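PDB 4QTN: nicotinamide riboside transporter PnuC from Neisseria mucosa ATCC 25996, which binds nicotinamide riboside and, as a homotrimeric vitamin B3 uptake permease, probably carries it across the inner membrane. Local coordinates for residues T16-V21 with S221-I226; G28-V33 with L42-A47; I62-F67 with P97-G102. All blocks are in the same frame, centred on the assembly; numbering follows the deposited sequence.

Interaction 1 of 3, residues T16-V21 with S221-I226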
loop_
_atom_site.group_PDB
_atom_site.type_symbol
_atom_site.label_atom_id
_atom_site.label_comp_id
_atom_site.label_asym_id
_atom_site.label_seq_id
_atom_site.Cartn_x
_atom_site.Cartn_y
_atom_site.Cartn_z
ATOM N N THR C 16 -21.037 6.483 -8.777
ATOM C CA THR C 16 -21.227 5.052 -8.566
ATOM C C THR C 16 -21.450 4.767 -7.084
ATOM O O THR C 16 -21.117 5.605 -6.208
ATOM C CB THR C 16 -20.018 4.230 -9.016
ATOM O OG1 THR C 16 -18.895 4.545 -8.193
ATOM C CG2 THR C 16 -19.685 4.517 -10.435
ATOM N N HIS C 17 -22.013 3.583 -6.808
ATOM C CA HIS C 17 -22.208 3.095 -5.440
ATOM C C HIS C 17 -20.871 3.042 -4.707
ATOM O O HIS C 17 -20.728 3.572 -3.590
ATOM C CB HIS C 17 -22.849 1.709 -5.468
ATOM C CG HIS C 17 -23.083 1.127 -4.115
ATOM N ND1 HIS C 17 -22.062 0.633 -3.334
ATOM C CD2 HIS C 17 -24.221 0.955 -3.401
ATOM C CE1 HIS C 17 -22.559 0.185 -2.195
ATOM N NE2 HIS C 17 -23.866 0.370 -2.209
ATOM N N PHE C 18 -19.883 2.433 -5.367
ATOM C CA PHE C 18 -18.558 2.286 -4.819
ATOM C C PHE C 18 -17.909 3.656 -4.473
ATOM O O PHE C 18 -17.454 3.867 -3.344
ATOM C CB PHE C 18 -17.722 1.498 -5.787
ATOM C CG PHE C 18 -16.302 1.330 -5.375
ATOM C CD1 PHE C 18 -15.937 0.339 -4.496
ATOM C CD2 PHE C 18 -15.323 2.116 -5.921
ATOM C CE1 PHE C 18 -14.616 0.147 -4.148
ATOM C CE2 PHE C 18 -13.992 1.940 -5.575
ATOM C CZ PHE C 18 -13.642 0.956 -4.681
ATOM N N GLU C 19 -17.923 4.598 -5.415
ATOM C CA GLU C 19 -17.418 5.941 -5.121
ATOM C C GLU C 19 -18.128 6.523 -3.900
ATOM O O GLU C 19 -17.509 7.164 -3.052
ATOM C CB GLU C 19 -17.606 6.872 -6.304
ATOM C CG GLU C 19 -16.743 6.566 -7.505
ATOM C CD GLU C 19 -17.414 6.970 -8.812
ATOM O OE1 GLU C 19 -16.803 6.787 -9.890
ATOM O OE2 GLU C 19 -18.560 7.465 -8.768
ATOM N N ALA C 20 -19.428 6.286 -3.804
ATOM C CA ALA C 20 -20.203 6.851 -2.700
ATOM C C ALA C 20 -19.769 6.267 -1.357
ATOM O O ALA C 20 -19.477 7.014 -0.423
ATOM C CB ALA C 20 -21.701 6.657 -2.924
ATOM N N VAL C 21 -19.688 4.932 -1.292
ATOM C CA VAL C 21 -19.285 4.211 -0.083
ATOM C C VAL C 21 -17.973 4.729 0.505
ATOM O O VAL C 21 -17.878 4.984 1.716
ATOM C CB VAL C 21 -19.134 2.713 -0.376
ATOM C CG1 VAL C 21 -18.533 1.980 0.813
ATOM C CG2 VAL C 21 -20.475 2.124 -0.734
ATOM N N SER C 221 -5.883 8.499 -4.983
ATOM C CA SER C 221 -4.993 8.766 -6.103
ATOM C C SER C 221 -4.777 7.519 -6.975
ATOM O O SER C 221 -4.465 7.646 -8.157
ATOM C CB SER C 221 -3.660 9.388 -5.640
ATOM O OG SER C 221 -2.779 8.410 -5.119
ATOM N N VAL C 222 -4.993 6.319 -6.412
ATOM C CA VAL C 222 -5.052 5.127 -7.261
ATOM C C VAL C 222 -6.372 5.079 -7.992
ATOM O O VAL C 222 -6.406 4.807 -9.189
ATOM C CB VAL C 222 -4.808 3.806 -6.513
ATOM C CG1 VAL C 222 -5.414 2.651 -7.293
ATOM C CG2 VAL C 222 -3.326 3.563 -6.344
ATOM N N TYR C 223 -7.463 5.395 -7.297
ATOM C CA TYR C 223 -8.757 5.554 -7.987
ATOM C C TYR C 223 -8.684 6.555 -9.145
ATOM O O TYR C 223 -9.150 6.267 -10.246
ATOM C CB TYR C 223 -9.853 5.987 -7.038
ATOM C CG TYR C 223 -11.202 5.895 -7.670
ATOM C CD1 TYR C 223 -11.709 4.650 -8.064
ATOM C CD2 TYR C 223 -11.969 7.046 -7.930
ATOM C CE1 TYR C 223 -12.940 4.530 -8.665
ATOM C CE2 TYR C 223 -13.226 6.939 -8.536
ATOM C CZ TYR C 223 -13.701 5.665 -8.895
ATOM O OH TYR C 223 -14.917 5.504 -9.489
ATOM N N GLY C 224 -8.123 7.740 -8.870
ATOM C CA GLY C 224 -7.929 8.790 -9.882
ATOM C C GLY C 224 -7.290 8.271 -11.158
ATOM O O GLY C 224 -7.852 8.395 -12.250
ATOM N N TYR C 225 -6.137 7.649 -11.019
ATOM C CA TYR C 225 -5.486 7.040 -12.154
ATOM C C TYR C 225 -6.436 6.112 -12.922
ATOM O O TYR C 225 -6.643 6.291 -14.134
ATOM C CB TYR C 225 -4.246 6.304 -11.717
ATOM C CG TYR C 225 -3.196 6.197 -12.773
ATOM C CD1 TYR C 225 -3.525 5.864 -14.059
ATOM C CD2 TYR C 225 -1.855 6.365 -12.466
ATOM C CE1 TYR C 225 -2.557 5.713 -15.034
ATOM C CE2 TYR C 225 -0.868 6.197 -13.433
ATOM C CZ TYR C 225 -1.231 5.874 -14.719
ATOM O OH TYR C 225 -0.278 5.721 -15.712
ATOM N N ILE C 226 -7.063 5.169 -12.218
ATOM C CA ILE C 226 -8.075 4.286 -12.857
ATOM C C ILE C 226 -9.211 5.051 -13.583
ATOM O O ILE C 226 -9.442 4.827 -14.776
ATOM C CB ILE C 226 -8.676 3.280 -11.878
ATOM C CG1 ILE C 226 -7.718 2.139 -11.645
ATOM C CG2 ILE C 226 -9.941 2.702 -12.444
ATOM C CD1 ILE C 226 -7.642 1.719 -10.198
#

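Interaction 2 of 3, residues G28-V33 with L42-A47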
loop_
_atom_site.group_PDB
_atom_site.type_symbol
_atom_site.label_atom_id
_atom_site.label_comp_id
_atom_site.label_asym_id
_atom_site.label_seq_id
_atom_site.Cartn_x
_atom_site.Cartn_y
_atom_site.Cartn_z
ATOM N N GLY C 28 -16.591 9.950 7.351
ATOM C CA GLY C 28 -16.836 9.299 8.639
ATOM C C GLY C 28 -15.610 9.213 9.540
ATOM O O GLY C 28 -15.647 9.678 10.680
ATOM N N ILE C 29 -14.535 8.593 9.038
ATOM C CA ILE C 29 -13.290 8.441 9.806
ATOM C C ILE C 29 -12.768 9.811 10.218
ATOM O O ILE C 29 -12.136 9.975 11.275
ATOM C CB ILE C 29 -12.197 7.705 8.983
ATOM C CG1 ILE C 29 -12.722 6.372 8.438
ATOM C CG2 ILE C 29 -10.936 7.482 9.809
ATOM C CD1 ILE C 29 -13.203 5.407 9.500
ATOM N N GLN C 30 -13.053 10.795 9.383
ATOM C CA GLN C 30 -12.659 12.157 9.636
ATOM C C GLN C 30 -13.541 12.768 10.732
ATOM O O GLN C 30 -13.036 13.438 11.638
ATOM C CB GLN C 30 -12.737 12.976 8.335
ATOM C CG GLN C 30 -11.663 14.042 8.189
ATOM C CD GLN C 30 -10.291 13.566 8.634
ATOM O OE1 GLN C 30 -9.743 14.069 9.620
ATOM N NE2 GLN C 30 -9.726 12.593 7.910
ATOM N N ALA C 31 -14.851 12.500 10.659
ATOM C CA ALA C 31 -15.804 12.941 11.691
ATOM C C ALA C 31 -15.480 12.293 13.008
ATOM O O ALA C 31 -15.425 12.961 14.042
ATOM C CB ALA C 31 -17.230 12.610 11.288
ATOM N N VAL C 32 -15.253 10.983 12.971
ATOM C CA VAL C 32 -14.966 10.224 14.177
ATOM C C VAL C 32 -13.636 10.647 14.838
ATOM O O VAL C 32 -13.562 10.727 16.060
ATOM C CB VAL C 32 -15.048 8.702 13.928
ATOM C CG1 VAL C 32 -14.456 7.925 15.091
ATOM C CG2 VAL C 32 -16.494 8.293 13.696
ATOM N N VAL C 33 -12.614 10.977 14.034
ATOM C CA VAL C 33 -11.341 11.508 14.599
ATOM C C VAL C 33 -11.501 12.863 15.317
ATOM O O VAL C 33 -10.811 13.138 16.303
ATOM C CB VAL C 33 -10.196 11.560 13.554
ATOM C CG1 VAL C 33 -9.599 12.959 13.457
ATOM C CG2 VAL C 33 -9.119 10.543 13.900
ATOM N N LEU C 42 -9.437 22.892 13.067
ATOM C CA LEU C 42 -8.904 23.449 11.825
ATOM C C LEU C 42 -8.494 22.356 10.879
ATOM O O LEU C 42 -9.046 22.240 9.785
ATOM C CB LEU C 42 -7.706 24.369 12.094
ATOM C CG LEU C 42 -7.879 25.888 11.991
ATOM C CD1 LEU C 42 -6.584 26.501 11.497
ATOM C CD2 LEU C 42 -9.031 26.285 11.079
ATOM N N ALA C 43 -7.520 21.553 11.307
ATOM C CA ALA C 43 -7.006 20.452 10.506
ATOM C C ALA C 43 -8.110 19.466 10.110
ATOM O O ALA C 43 -8.043 18.836 9.047
ATOM C CB ALA C 43 -5.882 19.737 11.243
ATOM N N SER C 44 -9.139 19.351 10.943
ATOM C CA SER C 44 -10.249 18.478 10.602
ATOM C C SER C 44 -11.164 19.044 9.523
ATOM O O SER C 44 -11.607 18.306 8.658
ATOM C CB SER C 44 -11.011 18.028 11.829
ATOM O OG SER C 44 -10.456 16.820 12.298
ATOM N N VAL C 45 -11.396 20.360 9.544
ATOM C CA VAL C 45 -12.000 21.043 8.385
ATOM C C VAL C 45 -11.072 20.897 7.173
ATOM O O VAL C 45 -11.524 20.630 6.065
ATOM C CB VAL C 45 -12.270 22.549 8.654
ATOM C CG1 VAL C 45 -12.611 23.262 7.368
ATOM C CG2 VAL C 45 -13.406 22.717 9.627
ATOM N N ALA C 46 -9.769 21.046 7.405
ATOM C CA ALA C 46 -8.790 20.968 6.333
ATOM C C ALA C 46 -8.779 19.590 5.675
ATOM O O ALA C 46 -8.457 19.472 4.506
ATOM C CB ALA C 46 -7.397 21.346 6.833
ATOM N N ALA C 47 -9.156 18.556 6.418
ATOM C CA ALA C 47 -9.257 17.225 5.833
ATOM C C ALA C 47 -10.551 17.050 5.064
ATOM O O ALA C 47 -10.528 16.810 3.870
ATOM C CB ALA C 47 -9.116 16.163 6.891
#

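Interaction 3 of 3, residues I62-F67 with P97-G102. With NNR (Nicotinamide riboside), chain I.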
loop_
_atom_site.group_PDB
_atom_site.type_symbol
_atom_site.label_atom_id
_atom_site.label_comp_id
_atom_site.label_asym_id
_atom_site.label_seq_id
_atom_site.Cartn_x
_atom_site.Cartn_y
_atom_site.Cartn_z
ATOM N N ILE C 62 -15.864 19.809 -11.717
ATOM C CA ILE C 62 -15.289 21.168 -11.731
ATOM C C ILE C 62 -15.326 21.861 -10.377
ATOM O O ILE C 62 -14.511 22.758 -10.103
ATOM C CB ILE C 62 -15.987 22.070 -12.755
ATOM C CG1 ILE C 62 -15.297 23.429 -12.803
ATOM C CG2 ILE C 62 -17.474 22.210 -12.425
ATOM C CD1 ILE C 62 -15.010 23.904 -14.196
ATOM N N SER C 63 -16.284 21.456 -9.543
ATOM C CA SER C 63 -16.480 22.057 -8.224
ATOM C C SER C 63 -15.467 21.580 -7.230
ATOM O O SER C 63 -15.609 21.837 -6.054
ATOM C CB SER C 63 -17.859 21.723 -7.683
ATOM O OG SER C 63 -17.921 20.353 -7.315
ATOM N N ASN C 64 -14.472 20.835 -7.693
ATOM C CA ASN C 64 -13.337 20.503 -6.855
ATOM C C ASN C 64 -12.631 21.770 -6.407
ATOM O O ASN C 64 -12.165 21.853 -5.279
ATOM C CB ASN C 64 -12.355 19.561 -7.583
ATOM C CG ASN C 64 -11.230 20.309 -8.283
ATOM O OD1 ASN C 64 -10.199 20.637 -7.670
ATOM N ND2 ASN C 64 -11.412 20.573 -9.576
ATOM N N TYR C 65 -12.617 22.779 -7.277
ATOM C CA TYR C 65 -11.762 23.953 -7.080
ATOM C C TYR C 65 -12.164 24.831 -5.902
ATOM O O TYR C 65 -11.298 25.372 -5.202
ATOM C CB TYR C 65 -11.665 24.778 -8.352
ATOM C CG TYR C 65 -10.809 24.138 -9.415
ATOM C CD1 TYR C 65 -9.449 23.941 -9.212
ATOM C CD2 TYR C 65 -11.361 23.731 -10.622
ATOM C CE1 TYR C 65 -8.665 23.356 -10.183
ATOM C CE2 TYR C 65 -10.584 23.151 -11.602
ATOM C CZ TYR C 65 -9.238 22.966 -11.381
ATOM O OH TYR C 65 -8.460 22.374 -12.358
ATOM N N LEU C 66 -13.468 24.977 -5.682
ATOM C CA LEU C 66 -13.946 25.706 -4.526
ATOM C C LEU C 66 -13.481 25.044 -3.224
ATOM O O LEU C 66 -12.916 25.707 -2.346
ATOM C CB LEU C 66 -15.459 25.827 -4.549
ATOM C CG LEU C 66 -16.052 26.367 -3.246
ATOM C CD1 LEU C 66 -15.409 27.696 -2.850
ATOM C CD2 LEU C 66 -17.565 26.497 -3.356
ATOM N N PHE C 67 -13.721 23.738 -3.107
ATOM C CA PHE C 67 -13.207 22.951 -1.981
ATOM C C PHE C 67 -11.705 23.107 -1.822
ATOM O O PHE C 67 -11.220 23.368 -0.727
ATOM C CB PHE C 67 -13.559 21.468 -2.139
ATOM C CG PHE C 67 -15.019 21.179 -2.001
ATOM C CD1 PHE C 67 -15.629 21.177 -0.751
ATOM C CD2 PHE C 67 -15.795 20.919 -3.123
ATOM C CE1 PHE C 67 -16.984 20.919 -0.625
ATOM C CE2 PHE C 67 -17.155 20.661 -3.006
ATOM C CZ PHE C 67 -17.750 20.663 -1.756
ATOM N N PRO C 97 -3.358 30.398 -5.738
ATOM C CA PRO C 97 -3.723 31.051 -6.999
ATOM C C PRO C 97 -4.221 30.034 -8.048
ATOM O O PRO C 97 -5.236 30.271 -8.704
ATOM C CB PRO C 97 -2.418 31.726 -7.452
ATOM C CG PRO C 97 -1.337 31.060 -6.671
ATOM C CD PRO C 97 -1.946 30.595 -5.384
ATOM N N VAL C 98 -3.549 28.891 -8.139
ATOM C CA VAL C 98 -3.844 27.892 -9.170
ATOM C C VAL C 98 -5.296 27.372 -9.121
ATOM O O VAL C 98 -5.856 26.998 -10.153
ATOM C CB VAL C 98 -2.827 26.726 -9.137
ATOM C CG1 VAL C 98 -3.267 25.588 -10.038
ATOM C CG2 VAL C 98 -1.461 27.218 -9.564
ATOM N N GLN C 99 -5.907 27.387 -7.933
ATOM C CA GLN C 99 -7.323 27.035 -7.804
ATOM C C GLN C 99 -8.190 27.802 -8.810
ATOM O O GLN C 99 -9.081 27.219 -9.443
ATOM C CB GLN C 99 -7.828 27.275 -6.374
ATOM C CG GLN C 99 -7.345 26.252 -5.360
ATOM C CD GLN C 99 -7.540 24.816 -5.831
ATOM O OE1 GLN C 99 -8.663 24.375 -6.077
ATOM N NE2 GLN C 99 -6.438 24.081 -5.958
ATOM N N PHE C 100 -7.927 29.107 -8.959
ATOM C CA PHE C 100 -8.700 29.941 -9.894
ATOM C C PHE C 100 -8.279 29.662 -11.321
ATOM O O PHE C 100 -9.115 29.342 -12.169
ATOM C CB PHE C 100 -8.545 31.428 -9.580
ATOM C CG PHE C 100 -8.942 31.794 -8.189
ATOM C CD1 PHE C 100 -10.265 32.102 -7.887
ATOM C CD2 PHE C 100 -7.992 31.841 -7.168
ATOM C CE1 PHE C 100 -10.641 32.442 -6.587
ATOM C CE2 PHE C 100 -8.359 32.183 -5.874
ATOM C CZ PHE C 100 -9.688 32.480 -5.580
ATOM N N VAL C 101 -6.974 29.775 -11.573
ATOM C CA VAL C 101 -6.367 29.380 -12.850
ATOM C C VAL C 101 -6.956 28.061 -13.364
ATOM O O VAL C 101 -7.420 27.975 -14.514
ATOM C CB VAL C 101 -4.848 29.203 -12.693
ATOM C CG1 VAL C 101 -4.177 29.205 -14.048
ATOM C CG2 VAL C 101 -4.281 30.298 -11.814
ATOM N N GLY C 102 -6.910 27.039 -12.506
ATOM C CA GLY C 102 -7.551 25.762 -12.758
ATOM C C GLY C 102 -9.022 25.861 -13.129
ATOM O O GLY C 102 -9.449 25.290 -14.135
HETATM O O2R NNR I . -6.452 20.492 -6.498
HETATM C C2R NNR I . -5.666 19.685 -5.459
HETATM C C3R NNR I . -5.231 20.599 -4.308
HETATM O O3R NNR I . -5.091 21.867 -4.769
HETATM C C4R NNR I . -3.876 20.077 -3.877
HETATM C C5R NNR I . -3.979 19.051 -2.673
HETATM O O5R NNR I . -2.709 18.322 -2.571
HETATM O O4R NNR I . -3.376 19.499 -4.933
HETATM C C1R NNR I . -4.575 19.186 -5.958
HETATM N N1 NNR I . -4.682 17.730 -6.173
HETATM C C2 NNR I . -4.058 16.823 -5.303
HETATM C C6 NNR I . -5.408 17.248 -7.237
HETATM C C5 NNR I . -5.522 15.850 -7.433
HETATM C C4 NNR I . -4.892 14.967 -6.583
HETATM C C3 NNR I . -4.180 15.432 -5.519
HETATM C C7 NNR I . -3.536 14.426 -4.581
HETATM O O7 NNR I . -2.589 14.729 -3.917
HETATM N N7 NNR I . -4.084 13.100 -4.481
#

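Interaction 1 of 3, residues T16-V21 with S221-I226
Glu19 and Tyr223 meet end to edge between the start of helix 17-34 and the cytoplasmic half of helix 208-234. The backbones stand well apart, even the nearest pair of alpha carbons, Glu19 CA and Tyr223 CA, being separated by 9.1 Å, and the long phenol side chain spans the distance. With CG anti to the backbone N (chi1 -169°), Tyr223 reaches out from its helix, and its hydroxyl is modelled as donating to the Glu19 carboxylate, although the 2.3 Å between Tyr223 OH and Glu19 OE1 is too short to be relied on and the exact place of the hydroxyl is doubtful. OE1 lies at the ring edge, in its plane, and the carboxylate and ring planes stand 79° apart.

The carboxylate is also held from within its own segment. Thr16 and Glu19 form a capping box: Glu19 N donates to Thr16 OG1 (2.9 Å), while Thr16 N donates to Glu19 OE2 over 2.7 Å, from 45° above the carboxylate plane. Lys59 adds a salt bridge to OE2.

The other side is looser. The side chains of Phe18 and Tyr223 run alongside in opposite senses, and only the ring edge of Phe18 comes close, CE2 lying 4.2 Å from Tyr223 CE1. Phe18 is exposed, whereas its neighbour Glu19 is buried.

With Lys59 and Thr16 N converging on it, the buried Glu19 carboxylate is probably kept ionised. One acidic group thus caps the start of helix 17-34, links it to helix 41-59 through Lys59 and, if the phenol bond holds, to helix 208-234.

Interaction 2 of 3, residues G28-V33 with L42-A47
Gln30 and Ala47 make the closest contact here: the methyl CB of Ala47 rests against the amide end of the glutamine, 3.3 Å from Gln30 CD and 3.6 Å from Gln30 CG. The side chain of Gln30 bends at chi2 (42°), which brings the amide end against this methyl. One turn before Ala47, Ser44 OG takes the neighbouring place, 3.9 Å from Gln30 OE1 and 4.1 Å from the Val33 CG1 methyl. No hydrogen bond crosses between the two segments, so the evidence is for van der Waals packing despite two polar side chains.

The backbones set this arrangement. Helices 17-34 and 41-59 follow each other through a short connection and form an antiparallel transmembrane helical hairpin, the two short segments lying at 175° with axes 10.0 Å apart. Gln30 CA and Ser44 CA stand 6.8 Å from each other, and Ser44 and Ala47 supply the small side of the contact. Gln30 also reaches Val48 and Ile51 further along the second helix.

All four touching residues are buried. Pro209, near the start of helix 208-234, packs on both Gln30 and Ser44, and Ile29 meets Leu212 and Met216 of that helix. On other sides, Leu42, Ala43 and Val45 lean on helix 64-80, while Ile29, Ala31, Val32 and Val33 pack against a second subunit of the trimer.

Interaction 3 of 3, residues I62-F67 with P97-G102
Tyr65 presents an edge to Gln99 and a face to Gly102, in the part of the transmembrane helix bundle that borders the nicotinamide riboside pocket. Helices 64-80 and 85-107 come close here, with Tyr65 CA and Gln99 CA 5.5 Å apart. CG of Tyr65 stands anti to its carbonyl carbon (chi1 -73°), which brings the ring over the backbone of Gly102. Its CD1 edge then lies 3.3 Å from the backbone O of Gln99. The Gln99 amide carbon CD lies in the ring plane, beyond the edge, and the amide is turned 49° from that plane.

Gly102 has no side chain, so the phenol can settle directly on its backbone: Tyr65 CZ is 3.4 Å from Gly102 C and 3.5 Å from Gly102 CA, with the carbonyl carbon offset toward the ring's rim. Beyond the two segments, Trp106 meets the ring edge-to-face, and Met174 and Ile175 of helix 158-175 also touch Tyr65.

Gln99 binds nicotinamide riboside, and its bent chain (chi2 -49°) carries the amide between Tyr65 and the ribose. Asn64 lines the same pocket, its OD1 3.9 Å from O2R of the ligand. Tyr65 thus touches two pocket residues, Gln99 at its edge and Asn64 over a face, as a second-shell residue. On the face away from Gly102, the Asn64 amide nitrogen ND2 sits over the centre of the Tyr65 ring, 3.3 Å above its plane.

How the interactions relate
Interactions 1 and 2 both use helix 17-34, one at its start and the other near its far end, and the helix touches a second subunit at both places; their centres are 20 Å apart. Interactions 2 and 3 are in series, joined by consecutive helices 41-59 and 64-80, and both are buried. Interaction 1 is only partly so, and it alone depends on a charged group. Interaction 2 packs small and amide side chains without a bond across. Interaction 3 sets an aromatic ring on a glycine backbone beside the ligand, and no other chain touches its segments. Nearest atoms stay about 7 Å apart or more between any two contacts.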